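Local coordinates for protein TbpB (Actinobacillus pleuropneumoniae, PDB 3HOL) that probably binds host transferrin at the bacterial surface, as the lipoprotein component of a receptor that acquires iron from it, at residues 67-72 with 97-102; 124-129 with 193-198; 284-289 with 494-499; 307-312 with 316-321; 429-434 with 465-470. All coordinates share one frame; numbering follows the deposited sequence.

Contact 1: residues 67-72 with 97-102; sequences SKYNYP and SNEKGY
The phenol oxygen of Y69 gives a hydrogen bond to the carboxylate of E99, with OH 2.7 Å from OE2. OE2 lies at the edge of the tyrosine ring, near its plane, while the hydroxyl stands 48° above the plane of the carboxylate. The planes of the two flat groups are 74° apart. CG of E99 also lies 3.7 Å from CE1 of Y69, so the methylene packs against the ring beside the polar contact. With chi1 of E99 at 67° and the chain extended beyond CG, the carboxylate is carried out to the phenol. Further along, CA of G101 approaches the Y69 OH to 3.5 Å. G101 has positive phi, where a beta carbon would collide with the preceding carbonyl oxygen, so glycine suits the backbone there.

The contact ties the loop between helix 63-66 and strand 72-74 to the start of strand 101-107, in a five-stranded antiparallel sheet where 72-74 is an edge strand. Tyrosine suits this buried place because it fills space with its ring yet brings a donor to the acid.

In the next shell the carboxylate has further partners. OE1 of E99 accepts a weak hydrogen bond from the OH of Y102, at 2.8 Å, and OE2 also accepts one from ND2 of N65. Y102 is itself stacked on Y62. K100 turns the other way to form a salt bridge with D163, and the backbone amides of N70 and Y71 are held by the carboxylate of D91.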
# COMPACT_ATOMS: atom_id res chain seq x y z
N SER A 67 -11.08 -14.33 24.98
CA SER A 67 -11.15 -15.52 25.84
C SER A 67 -11.81 -15.26 27.20
O SER A 67 -12.28 -16.20 27.81
CB SER A 67 -9.76 -16.10 26.07
OG SER A 67 -9.01 -15.25 26.95
N LYS A 68 -11.82 -14.01 27.66
CA LYS A 68 -12.44 -13.66 28.95
C LYS A 68 -13.89 -13.23 28.81
O LYS A 68 -14.53 -12.91 29.82
CB LYS A 68 -11.67 -12.51 29.64
CG LYS A 68 -10.20 -12.80 30.05
CD LYS A 68 -9.41 -11.47 29.98
CE LYS A 68 -8.18 -11.40 30.90
NZ LYS A 68 -7.18 -12.45 30.55
N TYR A 69 -14.41 -13.17 27.59
CA TYR A 69 -15.80 -12.70 27.38
C TYR A 69 -16.80 -13.73 27.84
O TYR A 69 -16.56 -14.92 27.75
CB TYR A 69 -16.04 -12.44 25.89
CG TYR A 69 -15.32 -11.25 25.30
CD1 TYR A 69 -14.43 -10.49 26.07
CD2 TYR A 69 -15.52 -10.91 23.95
CE1 TYR A 69 -13.74 -9.40 25.49
CE2 TYR A 69 -14.85 -9.83 23.37
CZ TYR A 69 -13.95 -9.09 24.15
OH TYR A 69 -13.29 -8.03 23.60
N ASN A 70 -17.96 -13.29 28.29
CA ASN A 70 -19.02 -14.23 28.68
C ASN A 70 -19.42 -15.19 27.57
O ASN A 70 -19.59 -16.37 27.82
CB ASN A 70 -20.24 -13.47 29.21
CG ASN A 70 -19.93 -12.77 30.51
OD1 ASN A 70 -19.98 -11.55 30.61
ND2 ASN A 70 -19.59 -13.54 31.52
N TYR A 71 -19.59 -14.65 26.36
CA TYR A 71 -19.89 -15.45 25.18
C TYR A 71 -19.08 -14.86 24.04
O TYR A 71 -19.54 -13.90 23.41
CB TYR A 71 -21.38 -15.40 24.84
CG TYR A 71 -21.78 -16.43 23.82
CD1 TYR A 71 -22.36 -17.65 24.22
CD2 TYR A 71 -21.54 -16.22 22.45
CE1 TYR A 71 -22.72 -18.62 23.27
CE2 TYR A 71 -21.88 -17.18 21.50
CZ TYR A 71 -22.47 -18.37 21.92
OH TYR A 71 -22.81 -19.31 20.97
N PRO A 72 -17.84 -15.38 23.80
CA PRO A 72 -17.01 -14.77 22.76
C PRO A 72 -17.68 -14.93 21.42
O PRO A 72 -18.09 -16.05 21.05
CB PRO A 72 -15.69 -15.57 22.80
CG PRO A 72 -15.71 -16.29 24.22
CD PRO A 72 -17.18 -16.51 24.50
N SER A 97 -19.02 -3.90 33.67
CA SER A 97 -18.03 -2.94 33.19
C SER A 97 -16.95 -3.58 32.31
O SER A 97 -16.08 -2.89 31.81
CB SER A 97 -17.39 -2.24 34.39
OG SER A 97 -16.77 -3.20 35.22
N ASN A 98 -17.00 -4.89 32.08
CA ASN A 98 -16.01 -5.50 31.20
C ASN A 98 -16.21 -4.93 29.78
O ASN A 98 -17.23 -4.30 29.51
CB ASN A 98 -16.06 -7.02 31.25
CG ASN A 98 -15.36 -7.59 32.50
OD1 ASN A 98 -14.74 -6.86 33.29
ND2 ASN A 98 -15.42 -8.88 32.64
N GLU A 99 -15.23 -5.09 28.91
CA GLU A 99 -15.32 -4.50 27.56
C GLU A 99 -16.34 -5.23 26.71
O GLU A 99 -16.57 -6.41 26.92
CB GLU A 99 -13.95 -4.50 26.91
CG GLU A 99 -13.38 -5.86 26.58
CD GLU A 99 -12.05 -5.73 25.80
OE1 GLU A 99 -11.49 -4.61 25.72
OE2 GLU A 99 -11.59 -6.75 25.28
N LYS A 100 -16.96 -4.50 25.78
CA LYS A 100 -17.88 -5.12 24.80
C LYS A 100 -17.16 -5.79 23.57
O LYS A 100 -17.62 -6.83 23.06
CB LYS A 100 -18.93 -4.09 24.36
CG LYS A 100 -19.83 -4.52 23.20
CD LYS A 100 -20.80 -5.70 23.56
CE LYS A 100 -21.75 -5.94 22.41
NZ LYS A 100 -22.73 -7.00 22.75
N GLY A 101 -16.07 -5.17 23.09
CA GLY A 101 -15.31 -5.72 21.97
C GLY A 101 -14.87 -4.67 20.96
O GLY A 101 -14.68 -3.47 21.29
N TYR A 102 -14.70 -5.12 19.71
CA TYR A 102 -14.04 -4.35 18.67
C TYR A 102 -14.65 -4.61 17.31
O TYR A 102 -15.21 -5.69 17.06
CB TYR A 102 -12.53 -4.69 18.61
CG TYR A 102 -11.81 -4.50 19.92
CD1 TYR A 102 -11.17 -3.30 20.19
CD2 TYR A 102 -11.78 -5.52 20.90
CE1 TYR A 102 -10.52 -3.09 21.39
CE2 TYR A 102 -11.14 -5.30 22.12
CZ TYR A 102 -10.51 -4.09 22.34
OH TYR A 102 -9.87 -3.83 23.54

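Contact 2: residues 124-129 with 193-198; sequences GSWDFT and KTIYTV
A chi1 of 65° sets CG of W126 between its own backbone N and carbonyl carbon, and the indole leaves strand 119-133 toward strand 193-203. Y196 answers with chi1 -61°, its CG anti to the carbonyl carbon, which brings one edge of the phenol to the indole. The two rings make an offset edge-to-face pair: the edge of Y196 is directed at the face of the six-membered ring of W126, with centroids 5.8 Å apart and planes at 89°. The closest atoms are CE2 of Y196 and CH2 of W126, at 3.9 Å. I195 adds its branched stem beside the same ring, CB lying 4.1 Å from CZ2 of W126.

Two successive residues can reach one indole because I195 and Y196 form a classic beta bulge, both facing L188 on the neighbouring strand. The strands belong to one antiparallel barrel sheet but are not neighbours, so they meet through side chains across its interior. Tryptophan suits such a span, being long and broad. Its NE1 is hydrogen-bonded to the carbonyl oxygen of S189, which satisfies the single polar atom of the indole, so the contact itself rests on dispersion and aromatic quadrupole attraction.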
# COMPACT_ATOMS: atom_id res chain seq x y z
N GLY A 124 -20.04 -8.08 -0.89
CA GLY A 124 -19.60 -8.56 0.43
C GLY A 124 -20.52 -8.09 1.55
O GLY A 124 -21.74 -8.07 1.38
N SER A 125 -19.94 -7.76 2.71
CA SER A 125 -20.74 -7.39 3.88
C SER A 125 -20.25 -6.09 4.45
O SER A 125 -19.29 -5.52 3.96
CB SER A 125 -20.62 -8.44 4.99
OG SER A 125 -19.26 -8.50 5.47
N TRP A 126 -20.95 -5.60 5.46
CA TRP A 126 -20.42 -4.48 6.23
C TRP A 126 -20.83 -4.75 7.68
O TRP A 126 -21.66 -5.64 7.93
CB TRP A 126 -20.92 -3.13 5.69
CG TRP A 126 -22.46 -2.86 5.78
CD1 TRP A 126 -23.46 -3.42 5.01
CD2 TRP A 126 -23.10 -1.91 6.64
NE1 TRP A 126 -24.69 -2.89 5.38
CE2 TRP A 126 -24.50 -1.98 6.38
CE3 TRP A 126 -22.64 -1.04 7.65
CZ2 TRP A 126 -25.43 -1.20 7.06
CZ3 TRP A 126 -23.58 -0.26 8.33
CH2 TRP A 126 -24.97 -0.35 8.03
N ASP A 127 -20.17 -4.05 8.61
CA ASP A 127 -20.38 -4.19 10.04
C ASP A 127 -20.16 -2.80 10.63
O ASP A 127 -19.63 -1.92 9.94
CB ASP A 127 -19.34 -5.18 10.61
CG ASP A 127 -19.73 -6.63 10.32
OD1 ASP A 127 -20.70 -7.08 10.95
OD2 ASP A 127 -19.04 -7.29 9.49
N PHE A 128 -20.52 -2.61 11.90
CA PHE A 128 -20.47 -1.29 12.51
C PHE A 128 -20.51 -1.40 14.00
O PHE A 128 -20.94 -2.44 14.56
CB PHE A 128 -21.68 -0.39 12.08
CG PHE A 128 -23.05 -0.95 12.46
CD1 PHE A 128 -23.62 -0.68 13.71
CD2 PHE A 128 -23.79 -1.71 11.55
CE1 PHE A 128 -24.89 -1.21 14.05
CE2 PHE A 128 -25.03 -2.24 11.90
CZ PHE A 128 -25.58 -1.98 13.15
N THR A 129 -20.10 -0.31 14.64
CA THR A 129 -20.48 -0.08 16.05
C THR A 129 -21.02 1.34 16.17
O THR A 129 -20.48 2.26 15.53
CB THR A 129 -19.33 -0.34 17.09
OG1 THR A 129 -19.79 0.03 18.40
CG2 THR A 129 -18.00 0.46 16.77
N LYS A 193 -33.31 -3.00 2.41
CA LYS A 193 -33.35 -1.58 2.67
C LYS A 193 -31.96 -0.98 2.52
O LYS A 193 -31.01 -1.46 3.11
CB LYS A 193 -33.88 -1.36 4.09
CG LYS A 193 -33.97 0.08 4.45
CD LYS A 193 -34.57 0.27 5.83
CE LYS A 193 -34.74 1.75 6.11
NZ LYS A 193 -35.31 1.92 7.46
N THR A 194 -31.86 0.09 1.74
CA THR A 194 -30.60 0.82 1.57
C THR A 194 -30.32 1.71 2.77
O THR A 194 -31.18 2.48 3.19
CB THR A 194 -30.63 1.64 0.29
OG1 THR A 194 -30.92 0.77 -0.79
CG2 THR A 194 -29.25 2.34 0.04
N ILE A 195 -29.11 1.61 3.33
CA ILE A 195 -28.80 2.33 4.55
C ILE A 195 -27.85 3.50 4.24
O ILE A 195 -28.04 4.60 4.73
CB ILE A 195 -28.22 1.39 5.66
CG1 ILE A 195 -29.11 0.14 5.91
CG2 ILE A 195 -28.02 2.16 6.99
CD1 ILE A 195 -30.59 0.45 6.45
N TYR A 196 -26.83 3.25 3.42
CA TYR A 196 -25.96 4.29 2.92
C TYR A 196 -25.73 4.09 1.44
O TYR A 196 -25.75 2.94 0.93
CB TYR A 196 -24.58 4.21 3.60
CG TYR A 196 -24.59 4.38 5.10
CD1 TYR A 196 -24.42 5.65 5.67
CD2 TYR A 196 -24.71 3.28 5.95
CE1 TYR A 196 -24.41 5.84 7.06
CE2 TYR A 196 -24.68 3.44 7.35
CZ TYR A 196 -24.56 4.74 7.89
OH TYR A 196 -24.53 4.96 9.26
N THR A 197 -25.46 5.18 0.74
CA THR A 197 -24.81 5.05 -0.55
C THR A 197 -23.41 5.57 -0.36
O THR A 197 -23.15 6.34 0.56
CB THR A 197 -25.54 5.86 -1.66
OG1 THR A 197 -25.67 7.22 -1.24
CG2 THR A 197 -26.96 5.25 -1.92
N VAL A 198 -22.50 5.12 -1.21
CA VAL A 198 -21.12 5.53 -1.11
C VAL A 198 -20.55 6.04 -2.48
O VAL A 198 -21.04 5.66 -3.55
CB VAL A 198 -20.21 4.38 -0.57
CG1 VAL A 198 -20.64 3.87 0.83
CG2 VAL A 198 -20.17 3.27 -1.51

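Contact 3: residues 284-289 with 494-499; sequences TNFSIS and NGSVGA
F286 lays one face of its ring over S496, and this CH-pi contact carries most of the meeting. CB of S496 sits 3.5 Å from the ring centroid and 5° off the ring normal, almost directly over the centre. Serine suits the place: a slim CB-H group, polarised by the oxygen it carries, can come down on the ring, while OG stays farther off, 4.0 Å from CD2 of F286.

Van der Waals contacts of the ring edge with the backbone make up the rest. CD1 of F286 is 3.4 Å from the carbonyl C of V497 and 3.7 Å from the N of G498, the latter in the plane of the ring. G498 has no side chain between its backbone and the phenylalanine ring, whereas the V497 side chain points away, to the other side of its strand.

The ring is presented by an unusual backbone. F286 has positive phi (52°) and with S287 forms a G1 beta bulge, both facing D282. The turn thus joins strands 272-282 and 287-290 of the handle sheet, and its phenylalanine reaches over to strand 495-508 of the C-lobe barrel, lying also against Q385 and S387 of the adjacent strand 375-387.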
# COMPACT_ATOMS: atom_id res chain seq x y z
N THR A 284 22.07 -11.27 0.55
CA THR A 284 22.79 -12.48 0.98
C THR A 284 22.32 -13.66 0.12
O THR A 284 23.11 -14.53 -0.24
CB THR A 284 22.56 -12.82 2.46
OG1 THR A 284 21.23 -13.35 2.60
CG2 THR A 284 22.73 -11.63 3.37
N ASN A 285 21.03 -13.64 -0.22
CA ASN A 285 20.36 -14.70 -0.97
C ASN A 285 20.11 -14.37 -2.44
O ASN A 285 19.83 -15.27 -3.24
CB ASN A 285 19.00 -15.04 -0.32
CG ASN A 285 19.15 -15.63 1.08
OD1 ASN A 285 19.92 -16.57 1.28
ND2 ASN A 285 18.41 -15.09 2.04
N PHE A 286 20.24 -13.09 -2.80
CA PHE A 286 19.93 -12.59 -4.16
C PHE A 286 18.52 -13.04 -4.57
O PHE A 286 18.29 -13.51 -5.68
CB PHE A 286 21.03 -12.96 -5.20
CG PHE A 286 22.38 -12.39 -4.85
CD1 PHE A 286 22.78 -11.16 -5.38
CD2 PHE A 286 23.21 -13.04 -3.93
CE1 PHE A 286 24.04 -10.59 -5.02
CE2 PHE A 286 24.47 -12.49 -3.56
CZ PHE A 286 24.87 -11.26 -4.12
N SER A 287 17.59 -12.87 -3.64
CA SER A 287 16.18 -13.20 -3.85
C SER A 287 15.35 -11.93 -3.72
O SER A 287 15.78 -10.99 -3.06
CB SER A 287 15.73 -14.23 -2.82
OG SER A 287 15.92 -13.69 -1.51
N ILE A 288 14.16 -11.90 -4.36
CA ILE A 288 13.30 -10.68 -4.40
C ILE A 288 12.04 -10.91 -3.57
O ILE A 288 11.55 -12.02 -3.53
CB ILE A 288 12.99 -10.27 -5.86
CG1 ILE A 288 12.47 -8.82 -5.94
CG2 ILE A 288 12.01 -11.23 -6.54
CD1 ILE A 288 12.89 -8.09 -7.20
N SER A 289 11.55 -9.88 -2.85
CA SER A 289 10.25 -9.96 -2.19
C SER A 289 9.48 -8.63 -2.33
O SER A 289 10.10 -7.58 -2.53
CB SER A 289 10.39 -10.38 -0.72
OG SER A 289 11.00 -9.37 0.05
N ASN A 494 28.58 -19.13 -11.36
CA ASN A 494 29.35 -18.16 -12.17
C ASN A 494 29.20 -16.71 -11.76
O ASN A 494 29.64 -15.82 -12.48
CB ASN A 494 28.97 -18.32 -13.65
CG ASN A 494 29.30 -19.69 -14.19
OD1 ASN A 494 30.12 -20.40 -13.60
ND2 ASN A 494 28.67 -20.08 -15.31
N GLY A 495 28.58 -16.47 -10.60
CA GLY A 495 28.50 -15.11 -10.05
C GLY A 495 27.08 -14.69 -9.72
O GLY A 495 26.12 -15.22 -10.31
N SER A 496 26.95 -13.72 -8.83
CA SER A 496 25.64 -13.21 -8.39
C SER A 496 25.56 -11.70 -8.58
O SER A 496 26.57 -11.00 -8.47
CB SER A 496 25.40 -13.53 -6.91
OG SER A 496 25.45 -14.93 -6.68
N VAL A 497 24.35 -11.19 -8.81
CA VAL A 497 24.14 -9.73 -8.80
C VAL A 497 22.75 -9.34 -8.30
O VAL A 497 21.78 -10.07 -8.51
CB VAL A 497 24.37 -9.12 -10.21
CG1 VAL A 497 23.59 -9.85 -11.30
CG2 VAL A 497 24.07 -7.56 -10.23
N GLY A 498 22.69 -8.20 -7.62
CA GLY A 498 21.43 -7.52 -7.31
C GLY A 498 21.65 -6.04 -7.61
O GLY A 498 22.67 -5.46 -7.23
N ALA A 499 20.71 -5.40 -8.32
CA ALA A 499 20.95 -4.06 -8.79
C ALA A 499 19.62 -3.34 -8.84
O ALA A 499 18.62 -3.91 -9.30
CB ALA A 499 21.58 -4.11 -10.20

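Contact 4: residues 307-312 with 316-321; sequences IKLAGS and NKHTIE
H318 has its imidazole overlapped by L309, whose CD2 methyl lies over one face of the ring, 4.2 Å from the centroid and 28° off the normal, a CH-pi contact. The same ring uses its edge for a polar contact: NE2 gives a weak hydrogen bond to the carbonyl oxygen of A310, 3.3 Å long with an angle of 153° at the hydrogen. Histidine suits the site because it is flat enough to lie beneath a methyl and still carries an N-H at its rim. Its chi1 of -59°, placing CG anti to the carbonyl carbon, turns the ring toward the 307-312 chain, where CB also touches CG2 of I307 at 4.1 Å.

Beyond the histidine the contact divides into an apolar end and a polar end. At one, the side chains of I307 and I320 lie alongside one another, pointing opposite ways, with CD1 of I307 4.1 Å from CG1 of I320. At the other, the amide of N316 lies against G311, whose CA is 3.2 Å from OD1 of N316. That amide takes up the place where a beta carbon of residue 311 would lie, which is why glycine fits; OD1 takes its hydrogen bond from the backbone N of G313 in the connecting turn.

The 307-312 chain curls toward its partner through an inverse gamma turn centred on L309. It leaves strand 305-308, which pairs with 299-302 in a small two-stranded sheet, and runs back alongside strand 315-322 of the handle domain, roughly antiparallel to it. That strand pairs with 325-332, whose A331 touches L309, as does K340 of strand 339-346.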
# COMPACT_ATOMS: atom_id res chain seq x y z
N ILE A 307 8.51 4.46 6.97
CA ILE A 307 9.65 5.37 6.91
C ILE A 307 9.38 6.42 5.82
O ILE A 307 9.11 6.05 4.67
CB ILE A 307 10.98 4.62 6.63
CG1 ILE A 307 11.15 3.45 7.61
CG2 ILE A 307 12.16 5.56 6.68
CD1 ILE A 307 12.41 2.61 7.38
N LYS A 308 9.38 7.70 6.19
CA LYS A 308 9.18 8.76 5.20
C LYS A 308 10.54 9.11 4.59
O LYS A 308 11.47 9.54 5.28
CB LYS A 308 8.50 10.01 5.80
CG LYS A 308 7.15 9.77 6.50
CD LYS A 308 5.93 10.06 5.56
CE LYS A 308 4.55 9.72 6.21
NZ LYS A 308 4.03 8.30 6.01
N LEU A 309 10.66 8.89 3.29
CA LEU A 309 11.89 9.13 2.57
C LEU A 309 11.92 10.58 2.10
O LEU A 309 11.54 10.90 1.00
CB LEU A 309 12.03 8.14 1.40
CG LEU A 309 11.97 6.66 1.79
CD1 LEU A 309 12.20 5.71 0.62
CD2 LEU A 309 13.00 6.35 2.89
N ALA A 310 12.38 11.47 2.96
CA ALA A 310 12.57 12.87 2.57
C ALA A 310 13.93 13.31 3.12
O ALA A 310 14.41 12.78 4.12
CB ALA A 310 11.43 13.73 3.09
N GLY A 311 14.59 14.25 2.47
CA GLY A 311 15.88 14.67 2.95
C GLY A 311 16.47 15.67 2.01
O GLY A 311 16.01 15.84 0.88
N SER A 312 17.51 16.33 2.49
CA SER A 312 18.11 17.44 1.80
C SER A 312 19.14 16.94 0.83
O SER A 312 19.36 17.57 -0.22
CB SER A 312 18.79 18.39 2.80
OG SER A 312 19.52 17.70 3.83
N ASN A 316 19.92 10.16 1.30
CA ASN A 316 19.68 10.41 2.72
C ASN A 316 19.58 9.09 3.48
O ASN A 316 18.88 8.14 3.05
CB ASN A 316 18.36 11.16 2.91
CG ASN A 316 18.37 12.51 2.24
OD1 ASN A 316 18.89 13.48 2.78
ND2 ASN A 316 17.74 12.60 1.07
N LYS A 317 20.30 9.03 4.60
CA LYS A 317 20.26 7.90 5.52
C LYS A 317 19.17 8.04 6.58
O LYS A 317 19.01 9.10 7.20
CB LYS A 317 21.61 7.76 6.23
CG LYS A 317 21.64 6.59 7.24
CD LYS A 317 22.95 6.51 8.04
CE LYS A 317 24.17 6.49 7.15
NZ LYS A 317 24.69 5.13 6.90
N HIS A 318 18.44 6.95 6.82
CA HIS A 318 17.39 6.93 7.84
C HIS A 318 17.67 5.77 8.76
O HIS A 318 17.91 4.64 8.31
CB HIS A 318 16.01 6.80 7.20
CG HIS A 318 15.66 7.91 6.25
ND1 HIS A 318 16.02 7.89 4.92
CD2 HIS A 318 14.99 9.06 6.44
CE1 HIS A 318 15.58 8.98 4.33
NE2 HIS A 318 14.94 9.71 5.22
N THR A 319 17.69 6.06 10.06
CA THR A 319 18.02 5.06 11.06
C THR A 319 16.82 4.98 11.96
O THR A 319 16.49 5.96 12.63
CB THR A 319 19.26 5.48 11.86
OG1 THR A 319 20.28 5.88 10.94
CG2 THR A 319 19.78 4.34 12.72
N ILE A 320 16.13 3.84 11.93
CA ILE A 320 14.84 3.71 12.60
C ILE A 320 14.79 2.39 13.37
O ILE A 320 15.25 1.38 12.87
CB ILE A 320 13.65 3.75 11.56
CG1 ILE A 320 13.83 4.87 10.51
CG2 ILE A 320 12.32 3.87 12.27
CD1 ILE A 320 13.77 6.33 11.02
N GLU A 321 14.23 2.44 14.59
CA GLU A 321 14.04 1.25 15.43
C GLU A 321 12.69 0.65 15.14
O GLU A 321 11.67 1.34 15.20
CB GLU A 321 14.13 1.58 16.93
CG GLU A 321 15.44 1.15 17.59
CD GLU A 321 16.57 2.11 17.27
OE1 GLU A 321 17.73 1.81 17.62
OE2 GLU A 321 16.30 3.16 16.65

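Contact 5: residues 429-434 with 465-470; sequences PVFTVD and VKFNDV
F431 and F467 meet ring against ring inside the C-lobe beta barrel, the first from strand 431-438 and the second from the loop that precedes strand 470-477. Both residues are buried, and the tight part of the contact is confined to them. CE1 of F431 comes to 3.6 Å from CD2 of F467, and CZ of F431 lies 3.9 Å from the same atom. The ring planes are inclined at 40° with centroids 5.8 Å apart, an oblique pair, with CD2 of F467 at the edge of the F431 ring. Phenylalanine suits both places, since it offers a broad apolar surface and brings no polar atom into the interior. Each ring is swung inward by a similar torsion, chi1 -72° in F431 and -69° in F467, with CG anti to the carbonyl carbon.

Other residues thicken this packed side. F431 makes an edge-to-face pair with F488 and touches W382 and V386 of strand 375-387, while V386 also supports F467. V430 and F431 form a classic beta bulge, both facing L421.

The outer side is looser. K466, N468 and D434 are exposed and take no part in the ring contact; along 465-468 the chain is extended, so K466 and N468 point to the solvent side as F467 turns in. D469 is exposed too, and with positive phi it bends the loop into the next strand. The loop is tethered beside the rings by its backbone, where the N of F467 gives a hydrogen bond to OG1 of T448.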
# COMPACT_ATOMS: atom_id res chain seq x y z
N PRO A 429 30.78 0.57 -19.70
CA PRO A 429 29.89 0.20 -18.59
C PRO A 429 30.09 -1.25 -18.22
O PRO A 429 30.45 -2.07 -19.07
CB PRO A 429 28.50 0.40 -19.18
CG PRO A 429 28.68 0.23 -20.68
CD PRO A 429 30.03 0.84 -20.94
N VAL A 430 29.84 -1.58 -16.96
CA VAL A 430 29.92 -2.95 -16.53
C VAL A 430 28.69 -3.77 -16.95
O VAL A 430 28.81 -4.99 -17.17
CB VAL A 430 30.14 -3.03 -15.03
CG1 VAL A 430 31.51 -2.48 -14.69
CG2 VAL A 430 29.08 -2.24 -14.30
N PHE A 431 27.52 -3.12 -17.05
CA PHE A 431 26.33 -3.80 -17.57
C PHE A 431 25.69 -2.97 -18.66
O PHE A 431 25.69 -1.75 -18.58
CB PHE A 431 25.27 -4.01 -16.47
CG PHE A 431 25.63 -5.06 -15.45
CD1 PHE A 431 25.45 -6.42 -15.72
CD2 PHE A 431 26.13 -4.68 -14.19
CE1 PHE A 431 25.79 -7.39 -14.75
CE2 PHE A 431 26.46 -5.62 -13.23
CZ PHE A 431 26.30 -7.00 -13.51
N THR A 432 25.13 -3.65 -19.65
CA THR A 432 24.22 -3.01 -20.59
C THR A 432 22.85 -3.68 -20.46
O THR A 432 22.75 -4.81 -19.99
CB THR A 432 24.74 -3.08 -22.06
OG1 THR A 432 24.92 -4.44 -22.45
CG2 THR A 432 26.08 -2.36 -22.19
N VAL A 433 21.83 -2.95 -20.89
CA VAL A 433 20.46 -3.40 -20.87
C VAL A 433 19.81 -3.21 -22.25
O VAL A 433 19.99 -2.16 -22.91
CB VAL A 433 19.63 -2.58 -19.81
CG1 VAL A 433 18.08 -2.84 -19.93
CG2 VAL A 433 20.15 -2.87 -18.40
N ASP A 434 19.00 -4.19 -22.67
CA ASP A 434 18.23 -4.07 -23.91
C ASP A 434 16.83 -4.68 -23.76
O ASP A 434 16.69 -5.89 -23.57
CB ASP A 434 18.97 -4.74 -25.07
CG ASP A 434 18.08 -4.98 -26.27
OD1 ASP A 434 17.94 -4.06 -27.11
OD2 ASP A 434 17.51 -6.08 -26.37
N VAL A 465 33.95 -11.56 -13.75
CA VAL A 465 32.55 -12.01 -13.77
C VAL A 465 31.93 -11.74 -15.14
O VAL A 465 32.19 -10.70 -15.76
CB VAL A 465 31.69 -11.35 -12.68
CG1 VAL A 465 32.31 -11.55 -11.33
CG2 VAL A 465 31.47 -9.85 -12.96
N LYS A 466 31.09 -12.67 -15.59
CA LYS A 466 30.28 -12.48 -16.81
C LYS A 466 28.81 -12.80 -16.56
O LYS A 466 28.49 -13.73 -15.80
CB LYS A 466 30.80 -13.36 -17.94
CG LYS A 466 32.29 -13.14 -18.22
CD LYS A 466 32.83 -14.14 -19.22
CE LYS A 466 34.35 -14.02 -19.29
NZ LYS A 466 34.95 -14.94 -20.31
N PHE A 467 27.93 -12.02 -17.18
CA PHE A 467 26.50 -12.28 -17.12
C PHE A 467 25.89 -12.18 -18.51
O PHE A 467 26.26 -11.29 -19.30
CB PHE A 467 25.81 -11.27 -16.17
CG PHE A 467 26.18 -11.46 -14.72
CD1 PHE A 467 25.52 -12.44 -13.94
CD2 PHE A 467 27.19 -10.70 -14.13
CE1 PHE A 467 25.87 -12.63 -12.59
CE2 PHE A 467 27.54 -10.87 -12.77
CZ PHE A 467 26.88 -11.85 -12.00
N ASN A 468 25.00 -13.12 -18.83
CA ASN A 468 24.14 -13.01 -20.00
C ASN A 468 22.67 -13.33 -19.70
O ASN A 468 22.40 -14.14 -18.81
CB ASN A 468 24.62 -13.94 -21.11
CG ASN A 468 25.93 -13.52 -21.66
OD1 ASN A 468 25.99 -12.80 -22.68
ND2 ASN A 468 27.01 -13.91 -20.97
N ASP A 469 21.75 -12.72 -20.45
CA ASP A 469 20.32 -13.06 -20.39
C ASP A 469 19.70 -12.95 -18.96
O ASP A 469 18.77 -13.70 -18.60
CB ASP A 469 20.06 -14.46 -21.02
CG ASP A 469 19.50 -14.39 -22.48
OD1 ASP A 469 19.21 -13.29 -23.00
OD2 ASP A 469 19.31 -15.48 -23.10
N VAL A 470 20.22 -12.01 -18.16
CA VAL A 470 19.63 -11.69 -16.83
C VAL A 470 18.39 -10.84 -17.01
O VAL A 470 18.44 -9.79 -17.64
CB VAL A 470 20.64 -10.98 -15.93
CG1 VAL A 470 20.04 -10.64 -14.57
CG2 VAL A 470 21.87 -11.87 -15.76

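How the contacts relate
Contacts 1, 2, 3 and 5 are largely buried, whereas contact 4 is partly exposed. Contacts 2 and 5 are both aromatic packing inside a barrel, edge-to-face in the first and oblique in the second, about 55 Å apart between centres. Contact 1 depends on a hydrogen bond from a buried tyrosine to a glutamate carboxylate. Contact 4 mixes apolar packing with a weak polar bond at the edge of the handle domain, and contact 3 joins that domain to the barrel of contact 5. Contacts 3 and 5 touch directly: V497 turns away from F286 and packs CG1 3.8 Å from CE1 of F467, so strand 495-508 serves the handle on one face and the barrel interior on the other.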